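Local coordinates for putative membrane transport protein (Vibrio parahaemolyticus RIMD 2210633, PDB 3CK6) that probably carries zinc ions across the inner membrane together with protons, its cytoplasmic domain assembling into a funnel-shaped homopentamer, at residues Thr23-Ile28 with Arg44-Asp49; Cys36-Pro41 with Met95-Ile100; Ser65-His70 with Ile187-Tyr192; Leu137-Ile142 with Thr206-Gln211. The protein carries 1 engineered substitution. One frame throughout, in Å; residues are numbered along the deposited sequence.

Contact 1 of 4, residues Thr23-Ile28 with Arg44-Asp49; sequences TTAEHI and RGWLED. Engineered in segment 44-49: Gly45 (natural residue Ser).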
# COMPACT_ATOMS: atom_id res chain seq x y z
N THR E 23 7.43 -47.94 -8.21
CA THR E 23 8.27 -46.81 -7.98
C THR E 23 9.35 -46.78 -9.09
O THR E 23 10.25 -45.92 -9.10
CB THR E 23 8.81 -46.98 -6.54
OG1 THR E 23 8.51 -45.82 -5.76
CG2 THR E 23 10.25 -47.35 -6.51
N THR E 24 9.24 -47.69 -10.06
CA THR E 24 10.10 -47.68 -11.24
C THR E 24 9.90 -46.40 -12.06
O THR E 24 8.76 -45.97 -12.28
CB THR E 24 9.84 -48.88 -12.15
OG1 THR E 24 10.09 -50.08 -11.42
CG2 THR E 24 10.74 -48.85 -13.39
N ALA E 25 11.02 -45.81 -12.49
CA ALA E 25 11.05 -44.62 -13.34
C ALA E 25 10.44 -44.96 -14.71
O ALA E 25 11.14 -45.46 -15.61
CB ALA E 25 12.46 -44.11 -13.50
N GLU E 26 9.14 -44.70 -14.84
CA GLU E 26 8.43 -45.05 -16.07
C GLU E 26 7.88 -43.78 -16.74
O GLU E 26 8.37 -42.67 -16.50
CB GLU E 26 7.34 -46.08 -15.76
CG GLU E 26 7.87 -47.33 -15.01
CD GLU E 26 6.90 -48.52 -14.99
OE1 GLU E 26 5.71 -48.34 -14.60
OE2 GLU E 26 7.34 -49.65 -15.34
N HIS E 27 6.88 -43.95 -17.60
CA HIS E 27 6.20 -42.82 -18.21
C HIS E 27 5.07 -42.37 -17.27
O HIS E 27 4.32 -43.20 -16.76
CB HIS E 27 5.64 -43.26 -19.58
CG HIS E 27 5.14 -42.13 -20.43
ND1 HIS E 27 4.14 -41.28 -20.03
CD2 HIS E 27 5.48 -41.75 -21.69
CE1 HIS E 27 3.89 -40.41 -21.00
NE2 HIS E 27 4.70 -40.67 -22.01
N ILE E 28 4.95 -41.06 -17.04
CA ILE E 28 3.88 -40.55 -16.19
C ILE E 28 2.48 -40.73 -16.83
O ILE E 28 2.33 -40.78 -18.07
CB ILE E 28 4.13 -39.08 -15.72
CG1 ILE E 28 3.84 -38.08 -16.83
CG2 ILE E 28 5.57 -38.90 -15.16
CD1 ILE E 28 3.63 -36.67 -16.33
N ARG E 44 16.05 -35.32 -12.74
CA ARG E 44 16.06 -34.48 -13.94
C ARG E 44 15.87 -35.29 -15.22
O ARG E 44 15.13 -34.87 -16.12
CB ARG E 44 17.36 -33.66 -14.04
CG ARG E 44 17.47 -32.90 -15.36
CD ARG E 44 18.74 -32.07 -15.42
NE ARG E 44 18.72 -30.95 -14.50
CZ ARG E 44 18.18 -29.76 -14.76
NH1 ARG E 44 18.24 -28.79 -13.84
NH2 ARG E 44 17.59 -29.53 -15.94
N GLY E 45 16.56 -36.43 -15.33
CA GLY E 45 16.48 -37.27 -16.53
C GLY E 45 15.07 -37.78 -16.75
O GLY E 45 14.54 -37.73 -17.87
N TRP E 46 14.46 -38.26 -15.67
CA TRP E 46 13.09 -38.74 -15.70
C TRP E 46 12.12 -37.65 -16.17
O TRP E 46 11.30 -37.89 -17.05
CB TRP E 46 12.71 -39.25 -14.32
CG TRP E 46 11.36 -39.84 -14.22
CD1 TRP E 46 10.93 -41.02 -14.75
CD2 TRP E 46 10.24 -39.29 -13.51
NE1 TRP E 46 9.60 -41.23 -14.43
CE2 TRP E 46 9.16 -40.18 -13.67
CE3 TRP E 46 10.05 -38.12 -12.76
CZ2 TRP E 46 7.92 -39.96 -13.09
CZ3 TRP E 46 8.81 -37.89 -12.19
CH2 TRP E 46 7.75 -38.80 -12.38
N LEU E 47 12.24 -36.46 -15.58
CA LEU E 47 11.36 -35.33 -15.94
C LEU E 47 11.48 -34.94 -17.42
O LEU E 47 10.47 -34.75 -18.12
CB LEU E 47 11.65 -34.12 -15.02
CG LEU E 47 11.19 -34.27 -13.57
CD1 LEU E 47 11.74 -33.17 -12.71
CD2 LEU E 47 9.66 -34.30 -13.46
N GLU E 48 12.72 -34.84 -17.89
CA GLU E 48 12.99 -34.53 -19.30
C GLU E 48 12.58 -35.65 -20.25
O GLU E 48 12.01 -35.38 -21.31
CB GLU E 48 14.43 -34.07 -19.50
CG GLU E 48 14.67 -32.70 -18.86
CD GLU E 48 16.13 -32.24 -18.91
OE1 GLU E 48 16.42 -31.19 -18.28
OE2 GLU E 48 16.96 -32.90 -19.55
N ASP E 49 12.84 -36.90 -19.87
CA ASP E 49 12.36 -38.05 -20.65
C ASP E 49 10.85 -38.00 -20.84
O ASP E 49 10.33 -38.44 -21.87
CB ASP E 49 12.75 -39.37 -19.97
CG ASP E 49 14.20 -39.80 -20.25
OD1 ASP E 49 14.90 -39.21 -21.12
OD2 ASP E 49 14.64 -40.76 -19.58

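Contact 2 of 4, residues Cys36-Pro41 with Met95-Ile100; sequences CERLHP and MLSIRI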
# COMPACT_ATOMS: atom_id res chain seq x y z
N CYS E 36 8.66 -37.47 -5.07
CA CYS E 36 10.08 -37.68 -5.45
C CYS E 36 11.11 -36.93 -4.60
O CYS E 36 10.80 -35.90 -4.00
CB CYS E 36 10.31 -37.29 -6.91
SG CYS E 36 9.12 -38.01 -8.05
N GLU E 37 12.33 -37.48 -4.58
CA GLU E 37 13.50 -36.83 -3.99
C GLU E 37 14.06 -35.79 -4.98
O GLU E 37 14.53 -36.14 -6.05
CB GLU E 37 14.57 -37.86 -3.63
CG GLU E 37 14.15 -38.91 -2.59
CD GLU E 37 14.19 -38.42 -1.14
OE1 GLU E 37 14.13 -37.19 -0.92
OE2 GLU E 37 14.30 -39.28 -0.22
N ARG E 38 13.99 -34.52 -4.60
CA ARG E 38 14.43 -33.45 -5.48
C ARG E 38 15.94 -33.48 -5.76
O ARG E 38 16.37 -33.08 -6.85
CB ARG E 38 14.01 -32.10 -4.90
CG ARG E 38 14.40 -30.89 -5.73
CD ARG E 38 13.53 -29.68 -5.41
NE ARG E 38 13.83 -29.13 -4.08
CZ ARG E 38 12.99 -29.16 -3.05
NH1 ARG E 38 13.38 -28.63 -1.89
NH2 ARG E 38 11.76 -29.70 -3.17
N LEU E 39 16.73 -33.98 -4.81
CA LEU E 39 18.20 -33.96 -4.93
C LEU E 39 18.82 -35.21 -5.54
O LEU E 39 20.04 -35.30 -5.66
CB LEU E 39 18.86 -33.64 -3.58
CG LEU E 39 18.56 -32.25 -3.00
CD1 LEU E 39 19.28 -32.04 -1.68
CD2 LEU E 39 18.90 -31.13 -3.99
N HIS E 40 18.00 -36.17 -5.93
CA HIS E 40 18.52 -37.40 -6.50
C HIS E 40 19.00 -37.16 -7.93
O HIS E 40 18.27 -36.56 -8.72
CB HIS E 40 17.42 -38.46 -6.48
CG HIS E 40 17.93 -39.85 -6.68
ND1 HIS E 40 18.30 -40.33 -7.92
CD2 HIS E 40 18.14 -40.86 -5.81
CE1 HIS E 40 18.72 -41.58 -7.79
NE2 HIS E 40 18.62 -41.92 -6.52
N PRO E 41 20.22 -37.64 -8.26
CA PRO E 41 20.81 -37.52 -9.61
C PRO E 41 19.88 -37.88 -10.76
O PRO E 41 20.03 -37.32 -11.86
CB PRO E 41 21.99 -38.51 -9.58
CG PRO E 41 21.88 -39.28 -8.29
CD PRO E 41 21.13 -38.37 -7.35
N MSE E 95 12.32 -23.47 7.02
CA MSE E 95 11.22 -24.18 6.38
C MSE E 95 11.63 -24.89 5.11
O MSE E 95 12.47 -24.40 4.35
CB MSE E 95 10.08 -23.20 6.08
CG MSE E 95 9.65 -22.41 7.30
SE MSE E 95 8.07 -21.36 6.86
CE MSE E 95 6.77 -22.76 6.62
N LEU E 96 11.04 -26.07 4.92
CA LEU E 96 11.26 -26.91 3.74
C LEU E 96 10.46 -26.45 2.54
O LEU E 96 9.30 -26.05 2.67
CB LEU E 96 10.90 -28.37 4.05
CG LEU E 96 9.58 -28.71 4.77
CD1 LEU E 96 8.35 -28.72 3.86
CD2 LEU E 96 9.71 -30.03 5.54
N SER E 97 11.06 -26.57 1.36
CA SER E 97 10.36 -26.28 0.11
C SER E 97 9.81 -27.56 -0.53
O SER E 97 10.56 -28.53 -0.74
CB SER E 97 11.29 -25.55 -0.86
OG SER E 97 10.57 -25.26 -2.03
N ILE E 98 8.51 -27.55 -0.82
CA ILE E 98 7.83 -28.63 -1.53
C ILE E 98 7.46 -28.06 -2.91
O ILE E 98 6.76 -27.05 -3.02
CB ILE E 98 6.56 -29.09 -0.79
CG1 ILE E 98 6.85 -29.67 0.60
CG2 ILE E 98 5.71 -30.07 -1.69
CD1 ILE E 98 7.84 -30.82 0.61
N ARG E 99 7.98 -28.68 -3.96
CA ARG E 99 7.78 -28.13 -5.29
C ARG E 99 6.98 -29.11 -6.12
O ARG E 99 7.35 -30.27 -6.31
CB ARG E 99 9.09 -27.75 -5.92
CG ARG E 99 9.96 -26.95 -4.92
CD ARG E 99 11.11 -26.44 -5.59
NE ARG E 99 12.06 -25.90 -4.63
CZ ARG E 99 13.34 -25.73 -4.90
NH1 ARG E 99 13.83 -26.10 -6.08
NH2 ARG E 99 14.16 -25.24 -3.96
N ILE E 100 5.86 -28.62 -6.60
CA ILE E 100 4.85 -29.46 -7.18
C ILE E 100 4.59 -29.04 -8.62
O ILE E 100 4.36 -27.86 -8.90
CB ILE E 100 3.52 -29.34 -6.37
CG1 ILE E 100 3.70 -29.77 -4.92
CG2 ILE E 100 2.35 -30.08 -7.11
CD1 ILE E 100 2.44 -29.57 -4.12

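Contact 3 of 4, residues Ser65-His70 with Ile187-Tyr192; sequences SRPSFH and IRPQQY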
# COMPACT_ATOMS: atom_id res chain seq x y z
N SER E 65 14.44 -20.91 -3.94
CA SER E 65 13.04 -20.85 -4.35
C SER E 65 12.25 -19.94 -3.40
O SER E 65 12.71 -19.65 -2.28
CB SER E 65 12.41 -22.25 -4.36
OG SER E 65 12.48 -22.80 -3.04
N ARG E 66 11.09 -19.48 -3.87
CA ARG E 66 10.09 -18.85 -3.03
C ARG E 66 8.71 -19.49 -3.31
O ARG E 66 8.44 -19.94 -4.43
CB ARG E 66 10.05 -17.35 -3.25
CG ARG E 66 9.47 -16.98 -4.63
CD ARG E 66 9.45 -15.48 -4.84
NE ARG E 66 8.36 -14.77 -4.17
CZ ARG E 66 7.14 -14.58 -4.68
NH1 ARG E 66 6.80 -15.08 -5.87
NH2 ARG E 66 6.24 -13.88 -3.99
N PRO E 67 7.82 -19.53 -2.29
CA PRO E 67 6.47 -19.99 -2.64
C PRO E 67 5.86 -19.16 -3.77
O PRO E 67 5.95 -17.92 -3.79
CB PRO E 67 5.67 -19.80 -1.34
CG PRO E 67 6.74 -19.91 -0.25
CD PRO E 67 7.96 -19.25 -0.85
N SER E 68 5.23 -19.85 -4.71
CA SER E 68 4.73 -19.21 -5.90
C SER E 68 3.89 -20.17 -6.72
O SER E 68 3.98 -21.40 -6.59
CB SER E 68 5.89 -18.69 -6.77
OG SER E 68 6.93 -19.65 -6.86
N PHE E 69 3.12 -19.58 -7.61
CA PHE E 69 2.31 -20.32 -8.55
C PHE E 69 2.68 -19.87 -9.96
O PHE E 69 2.83 -18.68 -10.23
CB PHE E 69 0.82 -20.08 -8.28
CG PHE E 69 -0.10 -20.64 -9.37
CD1 PHE E 69 -0.48 -22.00 -9.35
CD2 PHE E 69 -0.55 -19.84 -10.39
CE1 PHE E 69 -1.29 -22.54 -10.35
CE2 PHE E 69 -1.37 -20.37 -11.41
CZ PHE E 69 -1.75 -21.73 -11.38
N HIS E 70 2.82 -20.84 -10.86
CA HIS E 70 3.29 -20.60 -12.21
C HIS E 70 2.35 -21.34 -13.16
O HIS E 70 2.45 -22.56 -13.27
CB HIS E 70 4.70 -21.17 -12.39
CG HIS E 70 5.71 -20.61 -11.42
ND1 HIS E 70 6.47 -19.49 -11.71
CD2 HIS E 70 6.09 -21.01 -10.18
CE1 HIS E 70 7.26 -19.22 -10.68
NE2 HIS E 70 7.05 -20.12 -9.74
N ILE E 187 5.75 -17.32 4.46
CA ILE E 187 4.32 -17.50 4.65
C ILE E 187 3.49 -16.41 3.97
O ILE E 187 2.42 -16.68 3.45
CB ILE E 187 3.99 -17.82 6.12
CG1 ILE E 187 4.52 -19.24 6.38
CG2 ILE E 187 2.50 -17.76 6.37
CD1 ILE E 187 4.23 -19.77 7.75
N ARG E 188 4.04 -15.20 3.90
CA ARG E 188 3.45 -14.14 3.08
C ARG E 188 3.33 -14.56 1.58
O ARG E 188 2.22 -14.58 1.03
CB ARG E 188 4.22 -12.83 3.28
CG ARG E 188 3.54 -11.59 2.72
CD ARG E 188 3.93 -10.35 3.56
NE ARG E 188 2.74 -9.56 3.93
CZ ARG E 188 2.05 -9.72 5.06
NH1 ARG E 188 0.98 -8.96 5.28
NH2 ARG E 188 2.41 -10.62 5.97
N PRO E 189 4.46 -14.94 0.92
CA PRO E 189 4.36 -15.49 -0.46
C PRO E 189 3.42 -16.70 -0.62
O PRO E 189 2.79 -16.83 -1.68
CB PRO E 189 5.79 -15.94 -0.77
CG PRO E 189 6.64 -15.18 0.09
CD PRO E 189 5.87 -14.84 1.35
N GLN E 190 3.35 -17.57 0.39
CA GLN E 190 2.48 -18.75 0.35
C GLN E 190 1.03 -18.34 0.21
O GLN E 190 0.26 -18.98 -0.51
CB GLN E 190 2.64 -19.57 1.63
CG GLN E 190 2.00 -20.98 1.60
CD GLN E 190 3.05 -22.05 1.92
OE1 GLN E 190 4.19 -21.95 1.46
NE2 GLN E 190 2.69 -23.05 2.75
N GLN E 191 0.65 -17.29 0.92
CA GLN E 191 -0.70 -16.74 0.79
C GLN E 191 -1.00 -16.33 -0.65
O GLN E 191 -2.06 -16.65 -1.19
CB GLN E 191 -0.90 -15.55 1.74
CG GLN E 191 -2.36 -15.04 1.79
CD GLN E 191 -2.50 -13.79 2.64
OE1 GLN E 191 -1.98 -13.71 3.74
NE2 GLN E 191 -3.19 -12.80 2.10
N TYR E 192 -0.06 -15.60 -1.27
CA TYR E 192 -0.23 -15.16 -2.64
C TYR E 192 -0.22 -16.32 -3.65
O TYR E 192 -0.94 -16.25 -4.64
CB TYR E 192 0.76 -14.06 -3.03
CG TYR E 192 0.82 -12.90 -2.05
CD1 TYR E 192 2.06 -12.35 -1.68
CD2 TYR E 192 -0.34 -12.36 -1.46
CE1 TYR E 192 2.14 -11.30 -0.77
CE2 TYR E 192 -0.26 -11.29 -0.54
CZ TYR E 192 0.99 -10.78 -0.21
OH TYR E 192 1.11 -9.73 0.69
O HOH W 1 3.85 -16.25 -4.17

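Contact 4 of 4, residues Leu137-Ile142 with Thr206-Gln211; sequences LLNQII and TSRPHQ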
# COMPACT_ATOMS: atom_id res chain seq x y z
N LEU E 137 -6.21 -34.46 -3.17
CA LEU E 137 -4.83 -34.61 -2.73
C LEU E 137 -4.12 -33.27 -2.54
O LEU E 137 -3.48 -33.03 -1.50
CB LEU E 137 -4.05 -35.50 -3.72
CG LEU E 137 -2.54 -35.61 -3.47
CD1 LEU E 137 -2.28 -36.27 -2.10
CD2 LEU E 137 -1.89 -36.38 -4.58
N LEU E 138 -4.20 -32.41 -3.55
CA LEU E 138 -3.47 -31.14 -3.51
C LEU E 138 -4.04 -30.24 -2.41
O LEU E 138 -3.30 -29.56 -1.70
CB LEU E 138 -3.55 -30.46 -4.87
CG LEU E 138 -2.92 -29.07 -4.99
CD1 LEU E 138 -1.46 -29.12 -4.59
CD2 LEU E 138 -3.08 -28.52 -6.41
N ASN E 139 -5.36 -30.25 -2.27
CA ASN E 139 -6.05 -29.56 -1.17
C ASN E 139 -5.54 -30.02 0.18
O ASN E 139 -5.26 -29.20 1.06
CB ASN E 139 -7.57 -29.80 -1.32
CG ASN E 139 -8.43 -28.82 -0.51
OD1 ASN E 139 -9.64 -28.73 -0.76
ND2 ASN E 139 -7.84 -28.10 0.48
N GLN E 140 -5.39 -31.33 0.36
CA GLN E 140 -4.87 -31.88 1.62
C GLN E 140 -3.41 -31.52 1.87
O GLN E 140 -3.02 -31.30 3.02
CB GLN E 140 -5.05 -33.39 1.68
CG GLN E 140 -6.50 -33.83 1.87
CD GLN E 140 -6.63 -35.31 2.22
OE1 GLN E 140 -5.63 -35.97 2.54
NE2 GLN E 140 -7.85 -35.83 2.16
N ILE E 141 -2.60 -31.46 0.83
CA ILE E 141 -1.20 -31.01 0.98
C ILE E 141 -1.16 -29.56 1.51
O ILE E 141 -0.47 -29.26 2.50
CB ILE E 141 -0.39 -31.14 -0.34
CG1 ILE E 141 -0.26 -32.62 -0.75
CG2 ILE E 141 1.03 -30.48 -0.20
CD1 ILE E 141 0.23 -32.83 -2.21
N ILE E 142 -1.91 -28.68 0.85
CA ILE E 142 -1.98 -27.26 1.22
C ILE E 142 -2.48 -27.13 2.67
O ILE E 142 -1.82 -26.50 3.51
CB ILE E 142 -2.84 -26.45 0.19
CG1 ILE E 142 -2.12 -26.37 -1.16
CG2 ILE E 142 -3.13 -25.05 0.70
CD1 ILE E 142 -3.03 -26.02 -2.32
N THR E 206 -11.53 -25.73 -9.41
CA THR E 206 -12.95 -25.54 -9.72
C THR E 206 -13.83 -26.72 -9.28
O THR E 206 -15.03 -26.55 -9.07
CB THR E 206 -13.21 -25.20 -11.19
OG1 THR E 206 -12.83 -26.31 -12.01
CG2 THR E 206 -12.43 -23.94 -11.58
N SER E 207 -13.24 -27.90 -9.10
CA SER E 207 -14.01 -29.04 -8.58
C SER E 207 -14.20 -29.00 -7.06
O SER E 207 -15.02 -29.73 -6.51
CB SER E 207 -13.36 -30.36 -9.00
OG SER E 207 -12.02 -30.38 -8.62
N ARG E 208 -13.41 -28.15 -6.39
CA ARG E 208 -13.47 -27.96 -4.93
C ARG E 208 -13.40 -26.46 -4.62
O ARG E 208 -12.48 -26.04 -3.91
CB ARG E 208 -12.27 -28.65 -4.25
CG ARG E 208 -12.16 -30.15 -4.48
CD ARG E 208 -10.87 -30.74 -3.94
NE ARG E 208 -10.86 -30.63 -2.48
CZ ARG E 208 -11.54 -31.44 -1.68
NH1 ARG E 208 -12.24 -32.45 -2.18
NH2 ARG E 208 -11.49 -31.25 -0.36
N PRO E 209 -14.34 -25.66 -5.15
CA PRO E 209 -14.13 -24.21 -5.03
C PRO E 209 -14.14 -23.66 -3.59
O PRO E 209 -13.28 -22.86 -3.25
CB PRO E 209 -15.22 -23.60 -5.91
CG PRO E 209 -16.31 -24.67 -6.00
CD PRO E 209 -15.60 -25.99 -5.86
N HIS E 210 -15.06 -24.14 -2.76
CA HIS E 210 -15.15 -23.64 -1.39
C HIS E 210 -14.05 -24.16 -0.48
O HIS E 210 -13.57 -23.41 0.38
CB HIS E 210 -16.55 -23.91 -0.81
CG HIS E 210 -17.66 -23.62 -1.77
ND1 HIS E 210 -18.85 -24.32 -1.76
CD2 HIS E 210 -17.74 -22.74 -2.80
CE1 HIS E 210 -19.62 -23.86 -2.73
NE2 HIS E 210 -18.97 -22.91 -3.38
N GLN E 211 -13.64 -25.41 -0.68
CA GLN E 211 -12.53 -25.97 0.08
C GLN E 211 -11.22 -25.18 -0.12
O GLN E 211 -10.51 -24.87 0.84
CB GLN E 211 -12.31 -27.46 -0.22
CG GLN E 211 -13.53 -28.34 0.07
CD GLN E 211 -14.35 -28.64 -1.17
OE1 GLN E 211 -14.63 -27.74 -1.97
NE2 GLN E 211 -14.76 -29.89 -1.33
O HOH W 2 -9.62 -26.87 2.58

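Contact 1 of 4, residues Thr23-Ile28 with Arg44-Asp49
Trp46, on the helical segment 44-49, meets Ala25, Glu26 and Ile28 of the 23-28 loop with a single indole, a worked example of a large ring tying a loop without regular structure to a helix. Its CB points at the loop, and CG lies anti to the backbone N (chi1 -177°), which carries the indole toward the loop. CD1 comes first, 3.7 Å from the methyl CB of Ala25. Beside it NE1 donates to the backbone O of Glu26 at 2.8 Å; the bond is short but bent, with an angle of 132° at the hydrogen, and the oxygen lies somewhat out of the ring plane. Farther along, the six-membered ring reaches Ile28, whose CG2 touches CZ2 at 3.3 Å and CH2 at 3.5 Å, a tight approach in which the two side chains cross at about a right angle. Asn50, just past the helix, also bonds to the O of Glu26 and to the N of Ile28. Around the indole, Phe6 and Tyr34 bring further aromatic rings. Helix 43-49 thus lies over the sheet, with Trp46 and Leu47 resting on Ile108 of strand 106-111, while Leu47 also packs against helix 54-60.

Contact 2 of 4, residues Cys36-Pro41 with Met95-Ile100
Arg38 and Arg99 illustrate how two arginines can lie face to face when backbone oxygens receive their N-H groups. Arg38 sits in the type I turn (Glu37 to His40) after strand 32-37 and reaches strand 96-103, with strand 106-111 between them in the sheet. The stacking comes first: the guanidinium planes are only 12° apart and their centres 3.9 Å from each other, with NE of Arg38 lying 3.5 Å from CZ of Arg99. The two side chains cross at about a right angle: Arg38 leaves with CG anti to N (chi1 -180°) and bends at chi3, whereas Arg99 runs extended.

Ser97 holds both planes, one through its backbone O and the other through its OG. NH1 and NH2 of Arg38 grip that O end-on, each at 3.0 Å, both from the same face of the carbonyl plane. Arg99 turns an edge toward its own strand, where its NE donates to OG of Ser97 at 3.1 Å in a nearly straight bond of 165°. NH1 of Arg99 also bonds to the backbone oxygens of Leu60 and Ala62.

Two like charges buried 3.6 Å apart, NE of Arg38 to NH1 of Arg99, would be expected to repel; the surrounding carbonyl and hydroxyl oxygens probably offset much of that cost.

Contact 3 of 4, residues Ser65-His70 with Ile187-Tyr192
Pro67 and Pro189 bring the two segments together, an instance of prolines supplying the apolar surface where a strand-entry loop meets a helix. This packing is the main direct contact. The CB atoms of the two rings lie 3.9 Å apart, and CB of Pro189 also comes within 3.6 Å of the backbone O of Pro67. The Pro67 ring reaches one residue farther along the helix, its CB 3.7 Å from the backbone N of Gln190 and its CG 3.7 Å from OE1 of the same residue. Gln190 leaves the helix with CG anti to the backbone N (chi1 -168°) and bends at chi2, which brings its amide oxygen up to Pro67, the two side chains crossing at about a right angle; that OE1 accepts a hydrogen bond from the backbone N of Arg82. Arg66 adds its guanidinium, NH2 lying 3.8 Å from CB of Pro189.

Polar linkage is indirect. One water donates to the O of Pro67 at 2.7 Å and to the O of Pro189 at 2.8 Å, joining the loop to a helix that is kinked at this proline. Within 65-70, Ser68 OG donates to the O of Arg66 and accepts from NE2 of His70; Asn217 of a neighbouring subunit also bonds this hydroxyl.

Charge pairing reaches into the pentamer: Arg66 forms a salt bridge with Glu224 and a hydrogen bond with Asn217, both of that neighbouring subunit. The chemistry implies a division of labour, with apolar proline surfaces and one shared water joining the loop ahead of strand 68-71 to helix 173-199, while the charged end of Arg66 is committed to the subunit interface.

Contact 4 of 4, residues Leu137-Ile142 with Thr206-Gln211
OD1 of Asn139 receives two N-H groups from Arg208, a compact example of one amide oxygen joining a helix to the start of another. NE donates at 2.8 Å with an angle of 159° at the hydrogen, in the carbonyl plane and on a lone pair of OD1. The second donor, NH2 of Arg208, is longer at 3.2 Å and more bent, and comes from above the carbonyl plane, away from a lone pair. The oxygen itself sits in the guanidinium plane, at the side-on edge formed by NE and NH2, while the amide and guanidinium planes stand 72° apart. Asn139 is able to present OD1 here because its CG lies anti to the backbone N (chi1 -163°) and its side chain sets off toward 206-211; Arg208 answers with a chain bent at chi3. CB of Gln211 makes a very close, non-bonding approach to the same oxygen, at 3.0 Å.

The other half of the amide is used as well. ND2 of Asn139 donates to a water at 3.0 Å, and this water donates in turn to the backbone O of Gln211 at 2.8 Å, a bridge to the first turn of the helix.

Arg208 holds the N-cap position of helix 209-246, and Asn139 lies in helix 134-161. Tyr212, one residue past the segment, packs on Leu138, Asn139 and Ile142, and helix 116-126 touches Leu137, Gln140 and Ile141.

Contacts 1 and 2 lie within the sheet-bearing part, 15 Å apart between centres, and meet where Trp46 packs on Cys36; their segments alternate along the sequence. Contact 2 touches contact 3 through Ser97 and Ser65, and both reach the mixed sheet, contact 3 at strand 68-71, one of the two outermost strands of the sheet within this chain. Contact 4 follows contact 2 in series, although Ile100 packs on Leu138 and Ile141. Contacts 3 and 4, 17 Å apart between centres, do not touch but interleave along the chain. Contact 3 joins the loop ahead of strand 68-71 to helix 173-199, contact 4 joins two long helices, and both border neighbouring subunits of the pentamer.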